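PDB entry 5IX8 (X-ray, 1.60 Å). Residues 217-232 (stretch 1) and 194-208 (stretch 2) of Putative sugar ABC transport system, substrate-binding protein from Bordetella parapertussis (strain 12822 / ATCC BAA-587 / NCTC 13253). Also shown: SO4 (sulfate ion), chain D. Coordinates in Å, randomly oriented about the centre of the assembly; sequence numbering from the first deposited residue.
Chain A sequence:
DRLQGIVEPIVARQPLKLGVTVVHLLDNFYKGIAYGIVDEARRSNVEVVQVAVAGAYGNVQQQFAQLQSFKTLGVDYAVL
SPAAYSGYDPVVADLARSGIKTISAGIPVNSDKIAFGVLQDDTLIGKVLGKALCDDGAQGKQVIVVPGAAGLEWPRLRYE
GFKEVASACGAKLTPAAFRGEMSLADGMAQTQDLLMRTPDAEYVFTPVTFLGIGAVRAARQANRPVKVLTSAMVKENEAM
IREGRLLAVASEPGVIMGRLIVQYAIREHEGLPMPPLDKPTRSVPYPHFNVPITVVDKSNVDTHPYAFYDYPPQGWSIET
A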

# COMPACT_ATOMS: atom_id res chain seq x y z
N ARG A 217 -16.25 3.87 -12.67
CA ARG A 217 -17.57 3.33 -13.02
C ARG A 217 -18.65 4.38 -12.82
O ARG A 217 -19.56 4.51 -13.64
CB ARG A 217 -17.96 2.09 -12.20
CG ARG A 217 -17.12 0.82 -12.39
CD ARG A 217 -17.76 -0.37 -11.60
NE ARG A 217 -18.92 -0.99 -12.26
CZ ARG A 217 -19.85 -1.74 -11.65
NH1 ARG A 217 -19.81 -1.93 -10.35
NH2 ARG A 217 -20.87 -2.29 -12.34
N ALA A 218 -18.57 5.13 -11.71
CA ALA A 218 -19.54 6.19 -11.44
C ALA A 218 -19.47 7.28 -12.50
O ALA A 218 -20.52 7.79 -12.94
CB ALA A 218 -19.33 6.78 -10.04
N ALA A 219 -18.26 7.70 -12.87
CA ALA A 219 -18.10 8.74 -13.88
C ALA A 219 -18.65 8.28 -15.21
O ALA A 219 -19.33 9.05 -15.91
CB ALA A 219 -16.61 9.11 -14.01
N ARG A 220 -18.43 7.00 -15.56
CA ARG A 220 -18.96 6.48 -16.82
C ARG A 220 -20.48 6.50 -16.80
O ARG A 220 -21.13 6.90 -17.79
CB ARG A 220 -18.42 5.06 -17.07
CG ARG A 220 -16.95 5.02 -17.53
CD ARG A 220 -16.37 3.58 -17.62
NE ARG A 220 -14.97 3.59 -18.06
CZ ARG A 220 -14.16 2.53 -18.09
NH1 ARG A 220 -14.58 1.33 -17.69
NH2 ARG A 220 -12.90 2.66 -18.53
N GLN A 221 -21.08 6.05 -15.70
CA GLN A 221 -22.53 5.99 -15.64
C GLN A 221 -23.13 7.39 -15.70
O GLN A 221 -24.17 7.59 -16.36
CB GLN A 221 -22.99 5.24 -14.38
CG GLN A 221 -24.51 5.29 -14.16
CD GLN A 221 -25.06 4.16 -13.23
OE1 GLN A 221 -25.44 4.41 -12.11
NE2 GLN A 221 -25.16 2.94 -13.74
N ALA A 222 -22.49 8.37 -15.06
CA ALA A 222 -23.02 9.74 -15.03
C ALA A 222 -22.65 10.56 -16.26
O ALA A 222 -23.00 11.74 -16.32
CB ALA A 222 -22.52 10.47 -13.78
N ASN A 223 -21.92 9.98 -17.21
CA ASN A 223 -21.41 10.71 -18.37
C ASN A 223 -20.66 11.97 -17.97
O ASN A 223 -20.80 13.03 -18.59
CB ASN A 223 -22.55 11.05 -19.33
CG ASN A 223 -23.18 9.82 -19.93
OD1 ASN A 223 -24.41 9.68 -19.99
ND2 ASN A 223 -22.34 8.89 -20.36
N ARG A 224 -19.86 11.87 -16.91
CA ARG A 224 -19.07 13.00 -16.41
C ARG A 224 -17.61 12.81 -16.81
O ARG A 224 -16.99 11.82 -16.41
CB ARG A 224 -19.19 13.11 -14.88
CG ARG A 224 -20.53 13.69 -14.40
CD ARG A 224 -20.56 15.23 -14.50
NE ARG A 224 -19.60 15.87 -13.59
CZ ARG A 224 -19.83 16.08 -12.30
NH1 ARG A 224 -21.01 15.68 -11.76
NH2 ARG A 224 -18.90 16.68 -11.54
N PRO A 225 -17.05 13.73 -17.55
CA PRO A 225 -15.67 13.57 -18.02
C PRO A 225 -14.64 13.91 -16.96
O PRO A 225 -13.66 14.60 -17.26
CB PRO A 225 -15.60 14.55 -19.20
CG PRO A 225 -16.54 15.67 -18.76
CD PRO A 225 -17.69 14.96 -18.05
N VAL A 226 -14.83 13.46 -15.75
CA VAL A 226 -13.86 13.76 -14.70
C VAL A 226 -12.63 12.89 -14.90
O VAL A 226 -12.71 11.77 -15.42
CB VAL A 226 -14.46 13.55 -13.29
CG1 VAL A 226 -15.56 14.58 -13.02
CG2 VAL A 226 -14.98 12.11 -13.11
N LYS A 227 -11.49 13.41 -14.45
CA LYS A 227 -10.23 12.68 -14.45
C LYS A 227 -9.99 12.17 -13.05
O LYS A 227 -10.13 12.93 -12.08
CB LYS A 227 -9.06 13.56 -14.90
CG LYS A 227 -9.23 14.08 -16.31
CD LYS A 227 -8.14 15.07 -16.65
CE LYS A 227 -8.17 15.37 -18.13
NZ LYS A 227 -8.04 14.07 -18.87
N VAL A 228 -9.59 10.91 -12.94
CA VAL A 228 -9.45 10.25 -11.64
C VAL A 228 -7.97 10.07 -11.33
O VAL A 228 -7.17 9.78 -12.22
CB VAL A 228 -10.20 8.90 -11.63
CG1 VAL A 228 -10.00 8.17 -10.29
CG2 VAL A 228 -11.68 9.15 -11.92
N LEU A 229 -7.62 10.33 -10.07
CA LEU A 229 -6.30 10.05 -9.51
C LEU A 229 -6.45 8.90 -8.55
O LEU A 229 -7.42 8.85 -7.78
CB LEU A 229 -5.74 11.26 -8.76
CG LEU A 229 -5.47 12.46 -9.69
CD1 LEU A 229 -6.62 13.42 -9.67
CD2 LEU A 229 -4.17 13.15 -9.32
N THR A 230 -5.48 7.99 -8.56
CA THR A 230 -5.57 6.85 -7.68
C THR A 230 -4.17 6.30 -7.45
O THR A 230 -3.17 6.91 -7.83
CB THR A 230 -6.54 5.82 -8.27
OG1 THR A 230 -6.88 4.83 -7.29
CG2 THR A 230 -5.92 5.16 -9.48
N SER A 231 -4.11 5.13 -6.81
CA SER A 231 -2.83 4.55 -6.44
C SER A 231 -2.91 3.04 -6.58
O SER A 231 -3.97 2.45 -6.40
CB SER A 231 -2.47 4.97 -5.01
OG SER A 231 -1.16 4.54 -4.69
N ALA A 232 -1.77 2.45 -6.95
CA ALA A 232 -1.53 1.01 -7.05
C ALA A 232 -2.09 0.44 -8.36
O ALA A 232 -3.30 0.29 -8.52
CB ALA A 232 -2.10 0.25 -5.85
S SO4 D . -14.01 6.12 -20.53
O1 SO4 D . -12.73 6.43 -21.13
O2 SO4 D . -13.82 5.85 -19.10
O3 SO4 D . -14.91 7.26 -20.69
O4 SO4 D . -14.56 4.96 -21.21
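Stretch 2, residues 194-208: LLMRTPDAEYVFTPV

Both stretches run from a helix end through a loop or turn into a strand. In stretch 2 the helix ends at Arg-197, and a type I turn from Thr-198 to Ala-201 leads into the strand that runs through Phe-205. This strand lies beside strand 227-231 and runs parallel to it. The axes approach to 4.7 Å and cross at -17°. Tyr-203 pairs with Lys-227, Val-204 with Val-228 and Phe-205 with Leu-229.

The backbone ladder is regular. Lys-227 N donates to Glu-202 O (3.1 Å), and Val-204 N to Lys-227 O (3.0 Å). Leu-229 N donates to Val-204 O (2.9 Å), and Thr-206 N to Leu-229 O (3.0 Å). Leu-229 O accepts a second bond, from Thr-206 OG1 (2.9 Å). Because that hydroxyl gives its proton to the carbonyl, Thr-206 OG1 can accept from Thr-230 OG1 (2.8 Å). The ladder does not extend to Ser-231 N, which is buried by the contact and has no partner in the model.

Arg-224 binds both the helix end and the turn. Its side chain folds back with chi1 to chi3 all m, and its guanidinium adds bonds to carbonyls there; Thr-198 O also accepts from Ala-201 N (3.0 Å). Arg-224 NH1 donates to Leu-195 O (2.8 Å). Arg-224 NH2 donates to Thr-198 O (2.9 Å) and Ala-201 O (3.0 Å). Pro-199 O lies over one face of the guanidinium and Leu-195 CD2 over the opposite face. A water accepts from Arg-224 NE (2.8 Å) and donates to Ala-201 O (3.0 Å), so every nitrogen of the group is engaged.

Apolar side chains also pack across the contact. Leu-195 CD1 lies 4.1 Å from Ala-218 CB, and Leu-195 CD2 lies 4.0 Å from Val-226 CG1. Val-204 CG2 meets Val-226 CG2 at 4.0 Å. Tyr-203 and Phe-205 share a sheet face with Leu-229; Phe-205 CD1 is 4.4 Å from Leu-229 CB.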

# COMPACT_ATOMS: atom_id res chain seq x y z
N LEU A 194 -21.13 11.86 -4.69
CA LEU A 194 -20.40 13.13 -4.72
C LEU A 194 -20.44 13.79 -6.09
O LEU A 194 -20.44 15.03 -6.15
CB LEU A 194 -18.96 12.96 -4.23
CG LEU A 194 -18.94 12.78 -2.70
CD1 LEU A 194 -17.66 12.02 -2.25
CD2 LEU A 194 -19.10 14.14 -1.99
N LEU A 195 -20.54 13.02 -7.20
CA LEU A 195 -20.70 13.67 -8.51
C LEU A 195 -22.01 14.43 -8.58
O LEU A 195 -22.08 15.53 -9.15
CB LEU A 195 -20.64 12.64 -9.65
CG LEU A 195 -19.26 12.07 -9.98
CD1 LEU A 195 -19.44 10.83 -10.82
CD2 LEU A 195 -18.41 13.12 -10.69
N MSE A 196 -23.07 13.85 -8.02
CA MSE A 196 -24.36 14.52 -8.03
C MSE A 196 -24.29 15.80 -7.19
O MSE A 196 -24.84 16.84 -7.55
CB MSE A 196 -25.46 13.58 -7.50
CG MSE A 196 -26.86 14.20 -7.58
SE MSE A 196 -28.17 12.91 -7.09
CE MSE A 196 -27.19 11.35 -7.75
N ARG A 197 -23.61 15.72 -6.05
CA ARG A 197 -23.52 16.85 -5.13
C ARG A 197 -22.51 17.90 -5.55
O ARG A 197 -22.53 19.02 -5.01
CB ARG A 197 -23.16 16.33 -3.73
CG ARG A 197 -24.30 15.50 -3.13
CD ARG A 197 -23.81 14.57 -1.97
NE ARG A 197 -23.23 15.39 -0.91
CZ ARG A 197 -22.43 14.92 0.04
NH1 ARG A 197 -21.92 15.77 0.91
NH2 ARG A 197 -22.11 13.62 0.11
N THR A 198 -21.62 17.56 -6.48
CA THR A 198 -20.54 18.46 -6.91
C THR A 198 -20.57 18.55 -8.43
O THR A 198 -19.67 18.08 -9.13
CB THR A 198 -19.19 17.95 -6.39
OG1 THR A 198 -19.37 17.31 -5.11
CG2 THR A 198 -18.21 19.07 -6.22
N PRO A 199 -21.61 19.17 -8.98
CA PRO A 199 -21.79 19.14 -10.44
C PRO A 199 -20.64 19.77 -11.21
O PRO A 199 -20.47 19.47 -12.40
CB PRO A 199 -23.09 19.92 -10.65
CG PRO A 199 -23.21 20.76 -9.39
CD PRO A 199 -22.66 19.94 -8.29
N ASP A 200 -19.86 20.65 -10.60
CA ASP A 200 -18.80 21.32 -11.33
C ASP A 200 -17.45 20.65 -11.16
O ASP A 200 -16.46 21.12 -11.73
CB ASP A 200 -18.73 22.80 -10.91
CG ASP A 200 -20.00 23.58 -11.25
OD1 ASP A 200 -20.71 23.20 -12.20
OD2 ASP A 200 -20.29 24.57 -10.57
N ALA A 201 -17.37 19.54 -10.41
CA ALA A 201 -16.08 18.88 -10.24
C ALA A 201 -15.51 18.37 -11.56
O ALA A 201 -16.24 17.86 -12.42
CB ALA A 201 -16.22 17.69 -9.27
N GLU A 202 -14.18 18.48 -11.72
CA GLU A 202 -13.51 17.99 -12.92
C GLU A 202 -12.52 16.89 -12.60
O GLU A 202 -11.92 16.31 -13.52
CB GLU A 202 -12.80 19.14 -13.64
CG GLU A 202 -13.82 20.07 -14.28
CD GLU A 202 -13.21 21.28 -14.93
OE1 GLU A 202 -12.66 21.15 -16.04
OE2 GLU A 202 -13.26 22.36 -14.32
N TYR A 203 -12.35 16.56 -11.33
CA TYR A 203 -11.37 15.58 -10.89
C TYR A 203 -11.97 14.82 -9.73
O TYR A 203 -12.82 15.34 -9.01
CB TYR A 203 -10.10 16.23 -10.39
CG TYR A 203 -9.38 17.01 -11.44
CD1 TYR A 203 -8.51 16.38 -12.29
CD2 TYR A 203 -9.56 18.38 -11.57
CE1 TYR A 203 -7.82 17.09 -13.28
CE2 TYR A 203 -8.86 19.11 -12.55
CZ TYR A 203 -7.99 18.45 -13.39
OH TYR A 203 -7.30 19.14 -14.36
N VAL A 204 -11.48 13.59 -9.52
CA VAL A 204 -11.81 12.79 -8.34
C VAL A 204 -10.51 12.23 -7.80
O VAL A 204 -9.72 11.63 -8.55
CB VAL A 204 -12.79 11.65 -8.64
CG1 VAL A 204 -13.10 10.84 -7.35
CG2 VAL A 204 -14.09 12.18 -9.26
N PHE A 205 -10.26 12.42 -6.52
CA PHE A 205 -9.10 11.85 -5.86
C PHE A 205 -9.51 10.62 -5.08
O PHE A 205 -10.50 10.67 -4.35
CB PHE A 205 -8.45 12.86 -4.92
CG PHE A 205 -7.42 12.25 -4.03
CD1 PHE A 205 -6.12 12.09 -4.48
CD2 PHE A 205 -7.77 11.83 -2.76
CE1 PHE A 205 -5.14 11.54 -3.66
CE2 PHE A 205 -6.82 11.25 -1.94
CZ PHE A 205 -5.48 11.10 -2.39
N THR A 206 -8.76 9.53 -5.22
CA THR A 206 -8.95 8.30 -4.45
C THR A 206 -7.58 7.79 -4.02
O THR A 206 -6.59 7.98 -4.75
CB THR A 206 -9.64 7.18 -5.27
OG1 THR A 206 -8.73 6.71 -6.29
CG2 THR A 206 -10.97 7.64 -5.91
N PRO A 207 -7.50 7.08 -2.89
CA PRO A 207 -6.19 6.64 -2.42
C PRO A 207 -5.79 5.25 -2.84
O PRO A 207 -4.62 4.92 -2.62
CB PRO A 207 -6.35 6.70 -0.89
CG PRO A 207 -7.84 6.23 -0.68
CD PRO A 207 -8.51 7.04 -1.81
N VAL A 208 -6.69 4.43 -3.40
CA VAL A 208 -6.40 3.01 -3.65
C VAL A 208 -7.16 2.53 -4.88
O VAL A 208 -8.22 3.07 -5.24
CB VAL A 208 -6.76 2.09 -2.46
CG1 VAL A 208 -6.06 2.49 -1.22
CG2 VAL A 208 -8.28 2.09 -2.22
O HOH W 1 -17.48 16.98 -14.99